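Local coordinates for protein S-adenosylmethionine:2-demethylmenaquinone methyltransferase (Geobacillus kaustophilus, PDB 2PCN) that belongs to the RraA-like family and folds into a compact alpha/beta chain, three copies of which form the assembly, at residues 50-55 with 123-128. Numbering follows the deposited sequence.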
ATOM      1  N   LEU A  50      -7.704 -17.398 -20.349  1.00  8.15           N
ATOM      2  CA  LEU A  50      -7.259 -18.253 -19.251  1.00 12.38           C
ATOM      3  C   LEU A  50      -7.597 -19.719 -19.480  1.00 10.49           C
ATOM      4  O   LEU A  50      -6.912 -20.605 -18.972  1.00 11.81           O
ATOM      5  CB  LEU A  50      -7.883 -17.795 -17.929  1.00  9.32           C
ATOM      6  CG  LEU A  50      -7.412 -16.446 -17.392  1.00 12.88           C
ATOM      7  CD1 LEU A  50      -8.213 -16.081 -16.147  1.00 15.58           C
ATOM      8  CD2 LEU A  50      -5.921 -16.517 -17.080  1.00 10.52           C
ATOM      9  N   GLU A  51      -8.649 -19.976 -20.249  1.00 14.49           N
ATOM     10  CA  GLU A  51      -9.063 -21.349 -20.517  1.00 17.14           C
ATOM     11  C   GLU A  51      -8.344 -21.951 -21.719  1.00 14.15           C
ATOM     12  O   GLU A  51      -8.438 -23.154 -21.952  1.00 13.86           O
ATOM     13  CB  GLU A  51     -10.574 -21.409 -20.764  1.00 19.37           C
ATOM     14  CG  GLU A  51     -11.420 -20.776 -19.674  1.00 17.40           C
ATOM     15  CD  GLU A  51     -12.899 -20.775 -20.012  1.00 20.10           C
ATOM     16  OE1 GLU A  51     -13.250 -20.419 -21.156  1.00 23.92           O
ATOM     17  OE2 GLU A  51     -13.714 -21.118 -19.132  1.00 23.00           O
ATOM     18  N   THR A  52      -7.610 -21.130 -22.467  1.00 12.73           N
ATOM     19  CA  THR A  52      -6.932 -21.621 -23.663  1.00 14.89           C
ATOM     20  C   THR A  52      -5.422 -21.425 -23.811  1.00 14.03           C
ATOM     21  O   THR A  52      -4.789 -22.175 -24.551  1.00 16.33           O
ATOM     22  CB  THR A  52      -7.597 -21.041 -24.922  1.00 16.93           C
ATOM     23  OG1 THR A  52      -7.507 -19.610 -24.887  1.00 16.41           O
ATOM     24  CG2 THR A  52      -9.066 -21.452 -24.980  1.00 12.61           C
ATOM     25  N   VAL A  53      -4.829 -20.442 -23.133  1.00 11.39           N
ATOM     26  CA  VAL A  53      -3.387 -20.231 -23.282  1.00 12.43           C
ATOM     27  C   VAL A  53      -2.548 -21.405 -22.755  1.00 13.57           C
ATOM     28  O   VAL A  53      -2.978 -22.145 -21.871  1.00 13.77           O
ATOM     29  CB  VAL A  53      -2.922 -18.921 -22.597  1.00 10.77           C
ATOM     30  CG1 VAL A  53      -3.622 -17.733 -23.232  1.00 11.93           C
ATOM     31  CG2 VAL A  53      -3.200 -18.975 -21.096  1.00 12.53           C
ATOM     32  N   PRO A  54      -1.337 -21.590 -23.306  1.00 12.11           N
ATOM     33  CA  PRO A  54      -0.437 -22.675 -22.898  1.00 13.50           C
ATOM     34  C   PRO A  54       0.013 -22.577 -21.445  1.00 13.38           C
ATOM     35  O   PRO A  54       0.042 -21.492 -20.868  1.00 12.81           O
ATOM     36  CB  PRO A  54       0.749 -22.522 -23.855  1.00 14.68           C
ATOM     37  CG  PRO A  54       0.150 -21.874 -25.055  1.00 15.72           C
ATOM     38  CD  PRO A  54      -0.766 -20.846 -24.442  1.00 16.03           C
ATOM     39  N   PRO A  55       0.366 -23.719 -20.834  1.00 16.65           N
ATOM     40  CA  PRO A  55       0.821 -23.725 -19.441  1.00 14.89           C
ATOM     41  C   PRO A  55       2.083 -22.868 -19.330  1.00 18.13           C
ATOM     42  O   PRO A  55       2.892 -22.824 -20.261  1.00 15.51           O
ATOM     43  CB  PRO A  55       1.112 -25.205 -19.178  1.00 14.61           C
ATOM     44  CG  PRO A  55       0.156 -25.908 -20.099  1.00 23.67           C
ATOM     45  CD  PRO A  55       0.280 -25.092 -21.363  1.00 17.37           C
ATOM     46  N   GLY A 123     -13.681  -6.332 -26.843  1.00 14.02           N
ATOM     47  CA  GLY A 123     -12.244  -6.323 -26.624  1.00 11.31           C
ATOM     48  C   GLY A 123     -11.548  -7.235 -27.618  1.00 15.25           C
ATOM     49  O   GLY A 123     -12.179  -7.736 -28.550  1.00 14.45           O
ATOM     50  N   ALA A 124     -10.253  -7.463 -27.430  1.00 11.35           N
ATOM     51  CA  ALA A 124      -9.510  -8.325 -28.340  1.00 12.35           C
ATOM     52  C   ALA A 124      -8.340  -9.033 -27.673  1.00 14.50           C
ATOM     53  O   ALA A 124      -7.739  -8.516 -26.734  1.00 15.63           O
ATOM     54  CB  ALA A 124      -9.006  -7.512 -29.528  1.00 16.78           C
ATOM     55  N   ARG A 125      -8.023 -10.223 -28.171  1.00 13.09           N
ATOM     56  CA  ARG A 125      -6.906 -10.999 -27.651  1.00 13.95           C
ATOM     57  C   ARG A 125      -5.766 -10.938 -28.662  1.00 14.91           C
ATOM     58  O   ARG A 125      -5.971 -10.595 -29.829  1.00 13.54           O
ATOM     59  CB  ARG A 125      -7.307 -12.469 -27.444  1.00 15.02           C
ATOM     60  CG  ARG A 125      -8.308 -12.723 -26.329  1.00 16.29           C
ATOM     61  CD  ARG A 125      -8.687 -14.197 -26.269  1.00 13.11           C
ATOM     62  NE  ARG A 125      -7.514 -15.054 -26.099  1.00 15.02           N
ATOM     63  CZ  ARG A 125      -7.538 -16.382 -26.157  1.00 14.13           C
ATOM     64  NH1 ARG A 125      -8.680 -17.018 -26.382  1.00 11.57           N
ATOM     65  NH2 ARG A 125      -6.418 -17.076 -26.000  1.00 11.01           N
ATOM     66  N   ASP A 126      -4.563 -11.258 -28.198  1.00 15.47           N
ATOM     67  CA  ASP A 126      -3.372 -11.301 -29.039  1.00 15.34           C
ATOM     68  C   ASP A 126      -3.010 -10.022 -29.790  1.00 16.13           C
ATOM     69  O   ASP A 126      -2.457 -10.082 -30.888  1.00 15.54           O
ATOM     70  CB  ASP A 126      -3.498 -12.454 -30.039  1.00 19.42           C
ATOM     71  CG  ASP A 126      -3.918 -13.753 -29.379  1.00 26.42           C
ATOM     72  OD1 ASP A 126      -3.309 -14.127 -28.357  1.00 30.40           O
ATOM     73  OD2 ASP A 126      -4.856 -14.405 -29.885  1.00 32.46           O
ATOM     74  N   VAL A 127      -3.323  -8.870 -29.206  1.00 14.93           N
ATOM     75  CA  VAL A 127      -2.981  -7.591 -29.818  1.00 16.55           C
ATOM     76  C   VAL A 127      -1.864  -6.970 -28.986  1.00 16.98           C
ATOM     77  O   VAL A 127      -1.585  -7.425 -27.875  1.00 11.89           O
ATOM     78  CB  VAL A 127      -4.186  -6.612 -29.844  1.00 18.59           C
ATOM     79  CG1 VAL A 127      -5.291  -7.165 -30.736  1.00 19.41           C
ATOM     80  CG2 VAL A 127      -4.704  -6.379 -28.435  1.00 15.89           C
ATOM     81  N   VAL A 128      -1.215  -5.942 -29.525  1.00 11.27           N
ATOM     82  CA  VAL A 128      -0.147  -5.274 -28.797  1.00 15.03           C
ATOM     83  C   VAL A 128      -0.782  -4.317 -27.795  1.00 15.44           C
ATOM     84  O   VAL A 128      -1.645  -3.516 -28.152  1.00 16.74           O
ATOM     85  CB  VAL A 128       0.769  -4.481 -29.750  1.00 19.61           C
ATOM     86  CG1 VAL A 128       1.825  -3.734 -28.954  1.00 16.90           C
ATOM     87  CG2 VAL A 128       1.428  -5.432 -30.743  1.00 18.86           C
TER
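Val53 and Arg125 belong to backbones that keep well apart: the closest alpha carbons, CA of Val53 and CA of Asp126, are 10.6 Å from each other, and the gap is bridged mostly by the long side chain of Arg125, met by Thr52. Residues 50-55 carry the last part of helix 44-52 into a loop, while 123-128 include the short strand 124-125, which pairs antiparallel with strand 30-38 through backbone bonds of Ala124 with Asp38 and Asp126 with Thr36.

On its way Arg125 touches Leu45 and Ala49 of helix 44-52. Its chain runs extended through chi2 and then bends at chi3 (57°), turning the guanidinium to the hydroxyl of Thr52. There NH2 of Arg125 gives OG1 of Thr52 a bent hydrogen bond of 3.0 Å. The oxygen lies at the edge of the group and near its plane, tilted 28° from it. A second, weak bond joins NH1 of Arg125 to the same OG1 at 3.2 Å, making a forked arrangement in which two donors share one acceptor. Beside it, methyl CG1 of Val53 lies 4.0 Å from NH2 of Arg125, approaching the guanidinium obliquely.

The stronger tie of the Thr52 hydroxyl runs back into its own helix, to the carbonyl of Glu48. A helix hydroxyl that donates to such a carbonyl can still accept from an arginine. Two bent bonds to an uncharged oxygen, one of them weak, suggest a modest attraction linking the C-terminal part of helix 44-52 to strand 124-125, one that leaves the arginine charge uncompensated by this contact.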